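Local coordinates for DNA mismatch repair protein MLH3 (PDB 6RMN) that takes part in DNA mismatch repair as the MLH3 subunit of the MutLbeta heterodimer, correcting insertion-deletion loops, and is represented by its C-terminal part, at residues 19-30 / 202-213; 101-109 / 119-128. All coordinates share one frame; numbering follows the deposited sequence.

Contact 1. Residues 19-30 / 202-213; sequences VINQVDKKFILI and DELTRQECIILI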
loop_
_atom_site.group_PDB
_atom_site.type_symbol
_atom_site.label_atom_id
_atom_site.label_comp_id
_atom_site.label_asym_id
_atom_site.label_seq_id
_atom_site.Cartn_x
_atom_site.Cartn_y
_atom_site.Cartn_z
ATOM N N VAL B 19 -0.754 0.483 -4.403
ATOM C CA VAL B 19 0.037 -0.273 -3.415
ATOM C C VAL B 19 0.593 0.635 -2.311
ATOM O O VAL B 19 1.234 1.644 -2.602
ATOM C CB VAL B 19 1.206 -1.088 -4.071
ATOM C CG1 VAL B 19 2.064 -1.795 -3.018
ATOM C CG2 VAL B 19 0.695 -2.098 -5.092
ATOM N N ILE B 20 0.452 0.196 -1.055
ATOM C CA ILE B 20 1.051 0.855 0.092
ATOM C C ILE B 20 2.434 0.185 0.251
ATOM O O ILE B 20 3.425 0.770 -0.184
ATOM C CB ILE B 20 0.126 0.838 1.349
ATOM C CG1 ILE B 20 -1.221 1.552 1.014
ATOM C CG2 ILE B 20 0.832 1.490 2.571
ATOM C CD1 ILE B 20 -2.238 1.571 2.066
ATOM N N ASN B 21 2.502 -1.068 0.755
ATOM C CA ASN B 21 3.773 -1.808 0.860
ATOM C C ASN B 21 3.575 -3.264 1.316
ATOM O O ASN B 21 2.436 -3.695 1.532
ATOM C CB ASN B 21 4.784 -1.083 1.790
ATOM C CG ASN B 21 6.227 -1.140 1.332
ATOM O OD1 ASN B 21 6.665 -2.047 0.605
ATOM N ND2 ASN B 21 7.009 -0.173 1.773
ATOM N N GLN B 22 4.694 -4.013 1.474
ATOM C CA GLN B 22 4.685 -5.382 1.982
ATOM C C GLN B 22 4.455 -5.321 3.496
ATOM O O GLN B 22 4.968 -4.424 4.174
ATOM C CB GLN B 22 5.998 -6.112 1.644
ATOM C CG GLN B 22 5.944 -7.629 1.865
ATOM C CD GLN B 22 7.279 -8.327 1.722
ATOM O OE1 GLN B 22 8.358 -7.772 1.969
ATOM N NE2 GLN B 22 7.230 -9.585 1.333
ATOM N N VAL B 23 3.661 -6.266 4.009
ATOM C CA VAL B 23 3.290 -6.385 5.419
ATOM C C VAL B 23 3.657 -7.794 5.894
ATOM O O VAL B 23 3.191 -8.770 5.308
ATOM C CB VAL B 23 1.763 -6.108 5.615
ATOM C CG1 VAL B 23 1.292 -6.484 7.020
ATOM C CG2 VAL B 23 1.411 -4.664 5.301
ATOM N N ASP B 24 4.494 -7.889 6.952
ATOM C CA ASP B 24 4.908 -9.118 7.651
ATOM C C ASP B 24 5.575 -10.176 6.743
ATOM O O ASP B 24 5.650 -11.347 7.123
ATOM C CB ASP B 24 3.689 -9.705 8.411
ATOM C CG ASP B 24 3.989 -10.773 9.442
ATOM O OD1 ASP B 24 4.819 -10.516 10.341
ATOM O OD2 ASP B 24 3.384 -11.860 9.359
ATOM N N LYS B 25 6.124 -9.750 5.580
ATOM C CA LYS B 25 6.796 -10.615 4.582
ATOM C C LYS B 25 5.830 -11.684 4.014
ATOM O O LYS B 25 6.259 -12.738 3.540
ATOM C CB LYS B 25 8.107 -11.267 5.116
ATOM C CG LYS B 25 8.951 -10.446 6.076
ATOM C CD LYS B 25 9.781 -9.399 5.388
ATOM C CE LYS B 25 10.596 -8.604 6.383
ATOM N NZ LYS B 25 9.815 -7.497 6.989
ATOM N N LYS B 26 4.523 -11.406 4.079
ATOM C CA LYS B 26 3.487 -12.330 3.622
ATOM C C LYS B 26 2.446 -11.640 2.747
ATOM O O LYS B 26 1.873 -12.282 1.856
ATOM C CB LYS B 26 2.764 -12.962 4.827
ATOM C CG LYS B 26 3.626 -13.880 5.655
ATOM C CD LYS B 26 2.934 -14.306 6.941
ATOM C CE LYS B 26 3.829 -15.213 7.748
ATOM N NZ LYS B 26 5.028 -14.493 8.269
ATOM N N PHE B 27 2.160 -10.357 3.039
ATOM C CA PHE B 27 1.091 -9.635 2.360
ATOM C C PHE B 27 1.494 -8.391 1.648
ATOM O O PHE B 27 2.521 -7.797 1.963
ATOM C CB PHE B 27 -0.034 -9.285 3.349
ATOM C CG PHE B 27 -0.497 -10.436 4.209
ATOM C CD1 PHE B 27 -1.281 -11.454 3.677
ATOM C CD2 PHE B 27 -0.166 -10.492 5.560
ATOM C CE1 PHE B 27 -1.700 -12.520 4.473
ATOM C CE2 PHE B 27 -0.597 -11.556 6.359
ATOM C CZ PHE B 27 -1.363 -12.561 5.810
ATOM N N ILE B 28 0.657 -7.972 0.699
ATOM C CA ILE B 28 0.826 -6.705 0.006
ATOM C C ILE B 28 -0.388 -5.867 0.381
ATOM O O ILE B 28 -1.511 -6.246 0.043
ATOM C CB ILE B 28 1.035 -6.837 -1.525
ATOM C CG1 ILE B 28 2.326 -7.653 -1.836
ATOM C CG2 ILE B 28 1.072 -5.436 -2.183
ATOM C CD1 ILE B 28 2.353 -8.331 -3.194
ATOM N N LEU B 29 -0.170 -4.776 1.149
ATOM C CA LEU B 29 -1.251 -3.881 1.550
ATOM C C LEU B 29 -1.563 -2.925 0.403
ATOM O O LEU B 29 -0.663 -2.266 -0.130
ATOM C CB LEU B 29 -0.917 -3.114 2.845
ATOM C CG LEU B 29 -1.981 -2.118 3.396
ATOM C CD1 LEU B 29 -3.252 -2.846 3.897
ATOM C CD2 LEU B 29 -1.384 -1.250 4.523
ATOM N N ILE B 30 -2.844 -2.899 0.001
ATOM C CA ILE B 30 -3.339 -2.052 -1.082
ATOM C C ILE B 30 -4.506 -1.174 -0.609
ATOM O O ILE B 30 -5.251 -1.549 0.303
ATOM C CB ILE B 30 -3.653 -2.866 -2.379
ATOM C CG1 ILE B 30 -4.826 -3.872 -2.188
ATOM C CG2 ILE B 30 -2.380 -3.572 -2.926
ATOM C CD1 ILE B 30 -5.452 -4.485 -3.513
ATOM N N ASP B 202 9.510 -14.289 2.125
ATOM C CA ASP B 202 10.343 -13.678 1.091
ATOM C C ASP B 202 10.205 -12.145 1.069
ATOM O O ASP B 202 9.097 -11.620 1.170
ATOM C CB ASP B 202 10.004 -14.261 -0.288
ATOM C CG ASP B 202 10.409 -15.708 -0.515
ATOM O OD1 ASP B 202 11.011 -16.319 0.412
ATOM O OD2 ASP B 202 10.144 -16.226 -1.620
ATOM N N GLU B 203 11.339 -11.448 0.901
ATOM C CA GLU B 203 11.408 -9.982 0.843
ATOM C C GLU B 203 10.952 -9.475 -0.509
ATOM O O GLU B 203 11.344 -10.025 -1.535
ATOM C CB GLU B 203 12.843 -9.480 1.097
ATOM C CG GLU B 203 13.486 -9.962 2.388
ATOM C CD GLU B 203 12.902 -9.435 3.683
ATOM O OE1 GLU B 203 12.995 -10.154 4.705
ATOM O OE2 GLU B 203 12.354 -8.307 3.681
ATOM N N LEU B 204 10.129 -8.420 -0.511
ATOM C CA LEU B 204 9.666 -7.780 -1.740
ATOM C C LEU B 204 9.815 -6.311 -1.548
ATOM O O LEU B 204 9.452 -5.812 -0.486
ATOM C CB LEU B 204 8.185 -8.124 -2.097
ATOM C CG LEU B 204 7.839 -9.592 -2.437
ATOM C CD1 LEU B 204 6.368 -9.854 -2.268
ATOM C CD2 LEU B 204 8.277 -9.962 -3.834
ATOM N N THR B 205 10.380 -5.609 -2.547
ATOM C CA THR B 205 10.510 -4.146 -2.529
ATOM C C THR B 205 9.143 -3.570 -2.932
ATOM O O THR B 205 8.345 -4.302 -3.511
ATOM C CB THR B 205 11.603 -3.687 -3.501
ATOM O OG1 THR B 205 11.221 -4.027 -4.828
ATOM C CG2 THR B 205 12.969 -4.271 -3.183
ATOM N N ARG B 206 8.853 -2.282 -2.637
ATOM C CA ARG B 206 7.563 -1.681 -3.034
ATOM C C ARG B 206 7.371 -1.800 -4.565
ATOM O O ARG B 206 6.274 -2.101 -5.013
ATOM C CB ARG B 206 7.448 -0.205 -2.566
ATOM C CG ARG B 206 5.996 0.274 -2.461
ATOM C CD ARG B 206 5.878 1.707 -1.994
ATOM N NE ARG B 206 5.879 2.631 -3.128
ATOM C CZ ARG B 206 4.795 3.226 -3.619
ATOM N NH1 ARG B 206 3.608 3.026 -3.062
ATOM N NH2 ARG B 206 4.895 4.037 -4.665
ATOM N N GLN B 207 8.451 -1.607 -5.343
ATOM C CA GLN B 207 8.463 -1.714 -6.799
ATOM C C GLN B 207 8.061 -3.127 -7.274
ATOM O O GLN B 207 7.249 -3.246 -8.200
ATOM C CB GLN B 207 9.830 -1.274 -7.362
ATOM C CG GLN B 207 9.854 -0.966 -8.874
ATOM C CD GLN B 207 8.734 -0.056 -9.351
ATOM O OE1 GLN B 207 7.861 -0.467 -10.135
ATOM N NE2 GLN B 207 8.724 1.191 -8.879
ATOM N N GLU B 208 8.574 -4.189 -6.618
ATOM C CA GLU B 208 8.200 -5.571 -6.962
ATOM C C GLU B 208 6.717 -5.817 -6.655
ATOM O O GLU B 208 6.048 -6.483 -7.439
ATOM C CB GLU B 208 9.099 -6.608 -6.263
ATOM C CG GLU B 208 10.560 -6.564 -6.685
ATOM C CD GLU B 208 11.516 -7.430 -5.875
ATOM O OE1 GLU B 208 11.329 -7.562 -4.643
ATOM O OE2 GLU B 208 12.473 -7.964 -6.481
ATOM N N CYS B 209 6.208 -5.263 -5.538
ATOM C CA CYS B 209 4.791 -5.303 -5.107
ATOM C C CYS B 209 3.889 -4.568 -6.116
ATOM O O CYS B 209 2.788 -5.026 -6.398
ATOM C CB CYS B 209 4.629 -4.716 -3.705
ATOM S SG CYS B 209 5.482 -5.651 -2.408
ATOM N N ILE B 210 4.363 -3.429 -6.652
ATOM C CA ILE B 210 3.635 -2.648 -7.647
ATOM C C ILE B 210 3.423 -3.494 -8.905
ATOM O O ILE B 210 2.289 -3.595 -9.372
ATOM C CB ILE B 210 4.290 -1.250 -7.902
ATOM C CG1 ILE B 210 4.058 -0.333 -6.680
ATOM C CG2 ILE B 210 3.751 -0.587 -9.200
ATOM C CD1 ILE B 210 4.966 0.953 -6.570
ATOM N N ILE B 211 4.505 -4.125 -9.419
ATOM C CA ILE B 211 4.495 -5.011 -10.596
ATOM C C ILE B 211 3.551 -6.210 -10.372
ATOM O O ILE B 211 2.742 -6.523 -11.256
ATOM C CB ILE B 211 5.939 -5.465 -10.964
ATOM C CG1 ILE B 211 6.757 -4.300 -11.538
ATOM C CG2 ILE B 211 5.919 -6.660 -11.922
ATOM C CD1 ILE B 211 8.230 -4.369 -11.280
ATOM N N LEU B 212 3.667 -6.871 -9.197
ATOM C CA LEU B 212 2.829 -8.012 -8.833
ATOM C C LEU B 212 1.333 -7.688 -8.873
ATOM O O LEU B 212 0.585 -8.441 -9.481
ATOM C CB LEU B 212 3.227 -8.597 -7.461
ATOM C CG LEU B 212 4.417 -9.552 -7.446
ATOM C CD1 LEU B 212 4.875 -9.809 -6.034
ATOM C CD2 LEU B 212 4.081 -10.878 -8.108
ATOM N N ILE B 213 0.902 -6.570 -8.257
ATOM C CA ILE B 213 -0.515 -6.172 -8.244
ATOM C C ILE B 213 -0.977 -5.706 -9.641
ATOM O O ILE B 213 -2.101 -6.020 -10.033
ATOM C CB ILE B 213 -0.839 -5.157 -7.104
ATOM C CG1 ILE B 213 -0.425 -5.709 -5.713
ATOM C CG2 ILE B 213 -2.331 -4.713 -7.102
ATOM C CD1 ILE B 213 -1.049 -7.113 -5.246
HETATM O O HOH W 1 8.951 -3.492 0.803
#

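Contact 2. Residues 101-109 / 119-128; sequences KKWGIGYET and LEIKTLPEML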
loop_
_atom_site.group_PDB
_atom_site.type_symbol
_atom_site.label_atom_id
_atom_site.label_comp_id
_atom_site.label_asym_id
_atom_site.label_seq_id
_atom_site.Cartn_x
_atom_site.Cartn_y
_atom_site.Cartn_z
ATOM N N LYS B 101 -5.757 -36.978 -29.400
ATOM C CA LYS B 101 -4.733 -36.491 -30.348
ATOM C C LYS B 101 -4.499 -34.979 -30.197
ATOM O O LYS B 101 -3.369 -34.527 -30.363
ATOM C CB LYS B 101 -5.097 -36.819 -31.819
ATOM C CG LYS B 101 -5.132 -38.307 -32.184
ATOM C CD LYS B 101 -3.767 -38.874 -32.613
ATOM C CE LYS B 101 -3.824 -40.361 -32.889
ATOM N NZ LYS B 101 -2.466 -40.948 -33.018
ATOM N N LYS B 102 -5.550 -34.211 -29.866
ATOM C CA LYS B 102 -5.486 -32.751 -29.665
ATOM C C LYS B 102 -4.589 -32.355 -28.480
ATOM O O LYS B 102 -4.077 -31.234 -28.444
ATOM C CB LYS B 102 -6.896 -32.172 -29.450
ATOM C CG LYS B 102 -7.857 -32.421 -30.604
ATOM C CD LYS B 102 -9.272 -32.055 -30.212
ATOM C CE LYS B 102 -10.245 -32.454 -31.282
ATOM N NZ LYS B 102 -11.632 -32.063 -30.939
ATOM N N TRP B 103 -4.421 -33.270 -27.508
ATOM C CA TRP B 103 -3.599 -33.070 -26.318
ATOM C C TRP B 103 -2.240 -33.777 -26.410
ATOM O O TRP B 103 -1.561 -33.908 -25.399
ATOM C CB TRP B 103 -4.367 -33.512 -25.061
ATOM C CG TRP B 103 -5.642 -32.754 -24.854
ATOM C CD1 TRP B 103 -6.911 -33.193 -25.109
ATOM C CD2 TRP B 103 -5.765 -31.387 -24.428
ATOM N NE1 TRP B 103 -7.821 -32.198 -24.824
ATOM C CE2 TRP B 103 -7.142 -31.073 -24.417
ATOM C CE3 TRP B 103 -4.841 -30.399 -24.044
ATOM C CZ2 TRP B 103 -7.620 -29.825 -24.002
ATOM C CZ3 TRP B 103 -5.317 -29.154 -23.656
ATOM C CH2 TRP B 103 -6.689 -28.867 -23.672
ATOM N N GLY B 104 -1.854 -34.206 -27.612
ATOM C CA GLY B 104 -0.582 -34.874 -27.856
ATOM C C GLY B 104 -0.538 -36.338 -27.465
ATOM O O GLY B 104 0.529 -36.956 -27.520
ATOM N N ILE B 105 -1.692 -36.911 -27.076
ATOM C CA ILE B 105 -1.802 -38.312 -26.672
ATOM C C ILE B 105 -2.237 -39.114 -27.902
ATOM O O ILE B 105 -3.400 -39.048 -28.302
ATOM C CB ILE B 105 -2.745 -38.483 -25.431
ATOM C CG1 ILE B 105 -2.272 -37.616 -24.234
ATOM C CG2 ILE B 105 -2.910 -39.968 -25.030
ATOM C CD1 ILE B 105 -3.361 -37.025 -23.419
ATOM N N GLY B 106 -1.275 -39.812 -28.515
ATOM C CA GLY B 106 -1.492 -40.603 -29.718
ATOM C C GLY B 106 -1.458 -42.089 -29.453
ATOM O O GLY B 106 -0.453 -42.602 -28.967
ATOM N N TYR B 107 -2.556 -42.793 -29.750
ATOM C CA TYR B 107 -2.611 -44.237 -29.537
ATOM C C TYR B 107 -3.308 -44.985 -30.665
ATOM O O TYR B 107 -3.837 -44.369 -31.597
ATOM C CB TYR B 107 -3.222 -44.603 -28.158
ATOM C CG TYR B 107 -4.601 -44.040 -27.880
ATOM C CD1 TYR B 107 -5.734 -44.587 -28.478
ATOM C CD2 TYR B 107 -4.778 -42.994 -26.983
ATOM C CE1 TYR B 107 -7.006 -44.081 -28.215
ATOM C CE2 TYR B 107 -6.044 -42.484 -26.707
ATOM C CZ TYR B 107 -7.155 -43.030 -27.327
ATOM O OH TYR B 107 -8.406 -42.543 -27.047
ATOM N N GLU B 108 -3.288 -46.330 -30.567
ATOM C CA GLU B 108 -3.941 -47.289 -31.460
ATOM C C GLU B 108 -4.584 -48.367 -30.592
ATOM O O GLU B 108 -3.953 -48.847 -29.648
ATOM C CB GLU B 108 -2.939 -47.929 -32.449
ATOM C CG GLU B 108 -2.395 -46.990 -33.522
ATOM C CD GLU B 108 -3.396 -46.348 -34.468
ATOM O OE1 GLU B 108 -4.363 -47.030 -34.880
ATOM O OE2 GLU B 108 -3.203 -45.158 -34.809
ATOM N N THR B 109 -5.848 -48.718 -30.889
ATOM C CA THR B 109 -6.598 -49.764 -30.180
ATOM C C THR B 109 -6.421 -51.101 -30.921
ATOM O O THR B 109 -6.784 -51.208 -32.098
ATOM C CB THR B 109 -8.070 -49.361 -29.959
ATOM O OG1 THR B 109 -8.584 -48.725 -31.133
ATOM C CG2 THR B 109 -8.251 -48.453 -28.758
ATOM N N LEU B 119 -3.928 -51.187 -25.680
ATOM C CA LEU B 119 -3.825 -49.772 -26.025
ATOM C C LEU B 119 -2.340 -49.443 -26.194
ATOM O O LEU B 119 -1.593 -49.419 -25.213
ATOM C CB LEU B 119 -4.458 -48.904 -24.915
ATOM C CG LEU B 119 -4.670 -47.425 -25.218
ATOM C CD1 LEU B 119 -5.851 -47.223 -26.126
ATOM C CD2 LEU B 119 -4.894 -46.645 -23.936
ATOM N N GLU B 120 -1.909 -49.241 -27.445
ATOM C CA GLU B 120 -0.517 -48.928 -27.746
ATOM C C GLU B 120 -0.353 -47.425 -27.827
ATOM O O GLU B 120 -0.818 -46.818 -28.792
ATOM C CB GLU B 120 -0.087 -49.607 -29.058
ATOM C CG GLU B 120 1.363 -49.388 -29.461
ATOM C CD GLU B 120 1.707 -49.869 -30.860
ATOM O OE1 GLU B 120 2.703 -50.616 -30.997
ATOM O OE2 GLU B 120 0.987 -49.503 -31.819
ATOM N N ILE B 121 0.304 -46.824 -26.819
ATOM C CA ILE B 121 0.559 -45.387 -26.800
ATOM C C ILE B 121 1.823 -45.087 -27.600
ATOM O O ILE B 121 2.907 -45.577 -27.270
ATOM C CB ILE B 121 0.544 -44.766 -25.373
ATOM C CG1 ILE B 121 -0.885 -44.757 -24.797
ATOM C CG2 ILE B 121 1.083 -43.346 -25.383
ATOM C CD1 ILE B 121 -1.151 -45.823 -23.821
ATOM N N LYS B 122 1.656 -44.292 -28.667
ATOM C CA LYS B 122 2.698 -43.864 -29.595
ATOM C C LYS B 122 3.328 -42.529 -29.200
ATOM O O LYS B 122 4.552 -42.414 -29.224
ATOM C CB LYS B 122 2.158 -43.830 -31.035
ATOM C CG LYS B 122 1.812 -45.219 -31.572
ATOM C CD LYS B 122 1.491 -45.215 -33.058
ATOM C CE LYS B 122 1.444 -46.621 -33.617
ATOM N NZ LYS B 122 1.193 -46.632 -35.083
ATOM N N THR B 123 2.510 -41.515 -28.866
ATOM C CA THR B 123 3.011 -40.190 -28.485
ATOM C C THR B 123 2.386 -39.694 -27.191
ATOM O O THR B 123 1.241 -40.026 -26.886
ATOM C CB THR B 123 2.834 -39.128 -29.612
ATOM O OG1 THR B 123 1.472 -38.707 -29.693
ATOM C CG2 THR B 123 3.339 -39.591 -30.981
ATOM N N LEU B 124 3.140 -38.868 -26.452
ATOM C CA LEU B 124 2.703 -38.215 -25.221
ATOM C C LEU B 124 3.269 -36.806 -25.166
ATOM O O LEU B 124 4.403 -36.630 -25.593
ATOM C CB LEU B 124 3.182 -38.988 -23.983
ATOM C CG LEU B 124 2.413 -40.243 -23.552
ATOM C CD1 LEU B 124 2.952 -40.730 -22.215
ATOM C CD2 LEU B 124 0.904 -39.976 -23.423
ATOM N N PRO B 125 2.553 -35.789 -24.626
ATOM C CA PRO B 125 3.173 -34.454 -24.507
ATOM C C PRO B 125 4.259 -34.476 -23.424
ATOM O O PRO B 125 4.250 -35.378 -22.586
ATOM C CB PRO B 125 2.001 -33.551 -24.123
ATOM C CG PRO B 125 1.051 -34.440 -23.413
ATOM C CD PRO B 125 1.189 -35.806 -24.049
ATOM N N GLU B 126 5.201 -33.529 -23.461
ATOM C CA GLU B 126 6.329 -33.464 -22.516
ATOM C C GLU B 126 5.916 -33.477 -21.025
ATOM O O GLU B 126 6.539 -34.195 -20.247
ATOM C CB GLU B 126 7.251 -32.273 -22.828
ATOM C CG GLU B 126 8.034 -32.443 -24.126
ATOM C CD GLU B 126 9.280 -33.309 -24.037
ATOM O OE1 GLU B 126 10.396 -32.742 -23.994
ATOM O OE2 GLU B 126 9.143 -34.554 -24.020
ATOM N N MET B 127 4.864 -32.728 -20.647
ATOM C CA MET B 127 4.317 -32.681 -19.282
ATOM C C MET B 127 3.970 -34.087 -18.817
ATOM O O MET B 127 4.381 -34.491 -17.728
ATOM C CB MET B 127 2.994 -31.905 -19.257
ATOM C CG MET B 127 3.108 -30.427 -19.173
ATOM S SD MET B 127 1.415 -29.799 -19.388
ATOM C CE MET B 127 1.744 -28.390 -20.478
ATOM N N LEU B 128 3.166 -34.805 -19.629
ATOM C CA LEU B 128 2.681 -36.140 -19.323
ATOM C C LEU B 128 3.787 -37.199 -19.335
ATOM O O LEU B 128 3.745 -38.106 -18.507
ATOM C CB LEU B 128 1.495 -36.522 -20.230
ATOM C CG LEU B 128 0.578 -37.678 -19.744
ATOM C CD1 LEU B 128 0.137 -37.487 -18.284
ATOM C CD2 LEU B 128 -0.655 -37.799 -20.616
#

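Contact 1. Residues 19-30 / 202-213
The first beta hairpin of this C-terminal part of MLH3, strands 18-23 and 27-31, carries helix 206-216 across one face, with the chain leading into that helix, 202-205, laid along Gln-22 and Lys-25. The axes of the short segments 19-23 and 206-213 approach to 7.8 Å at 111°, so the helix runs across the strands. Val-19, Ile-28 and Ile-30 converge on Ile-213: Val-19 CG2 lies 3.8 Å from Ile-213 CG1, while Ile-28 and Ile-213 meet tip to tip. Cys-209 fits against Ile-28 because it is short; its SG, set beside its own backbone N (chi1 -64°), reaches Ile-28 CG1 at 3.8 Å. Gln-22 makes the two direct hydrogen bonds between the segments. With CG opposite the backbone N (chi1 -167°) and the chain extended, its amide spans two backbone groups: NE2 donates to Asp-202 O at 2.8 Å, within the carbonyl plane, and OE1 accepts from Leu-204 N at 3.1 Å, with the donor above the carbonyl plane. Gln-48, at the start of helix 48-69, also bonds both Gln-22 NE2 and Asp-202 O. Beyond, Val-23, Asp-24 and Lys-26 meet the chain of another protein. Thr-205 and Glu-208 close a capping box at the helix start, and one water donates to both Asn-21 OD1 and Leu-204 O, 2.7 Å from each.

Contact 2. Residues 101-109 / 119-128
Strands 106-109 and 119-124 run antiparallel, the axes of these short segments 4.5 Å apart at closest, as arms of a beta hairpin. Glu-108 and Glu-120 form a hydrogen-bonded pair through both backbone N-H groups. At Gly-106 the register slips by one in a classic beta bulge: Gly-106 O accepts from Lys-122 N at 2.7 Å and from Thr-123 N at 3.2 Å, and Gly-106 N returns a bond to Thr-123 O. Thr-123 OG1, turned between its own N and carbonyl carbon (chi1 76°), donates to Gly-104 O at 2.9 Å from above the carbonyl plane. A valine in its place would probably leave Gly-104 O without this hydroxyl donor and the turn into the strand less firmly tied. Glycine suits position 106 because a beta carbon would run into that hydroxyl, and position 104 because glycine readily takes the positive phi of the C-prime residue in the Schellman motif that ends helix 87-101. On the other face, Leu-119 CD1 sits over the Tyr-107 ring in a CH-pi contact, 4.0 Å from its centroid, and touches Thr-109 CG2 at 3.8 Å. Ile-105 CG1 meets Pro-125 CD at 3.9 Å and Leu-128 CD2 at 4.0 Å. Helix 87-101 covers the sheet face that carries Tyr-107, Thr-109 and Leu-119, Phe-93 O accepting the phenol hydroxyl, helix 136-151 packs on Ile-105, Leu-124 and Leu-128, and strand 82-85 pairs with 117-124.

How the contacts relate
From the N terminus the chain passes helix 5-15 and enters the hairpin of contact 1, which stays open until residues 202-213 return, 172 residues later. That loop holds helix 48-69, the second sheet and the helices from 87 to 196. Contact 2 is nested within it as a local closure: only nine residues lie between 101-109 and 119-128. The two sites lie on opposite sides of the chain's centre, with centres 43 Å apart and nearest atoms about 22 Å apart. Contact 1 joins the N-terminal hairpin of one four-stranded sheet, whose last strand, 232-234, lies near the C terminus, to helix 206-216, whereas contact 2 builds the hairpin of the other sheet and leads into helix 126-132.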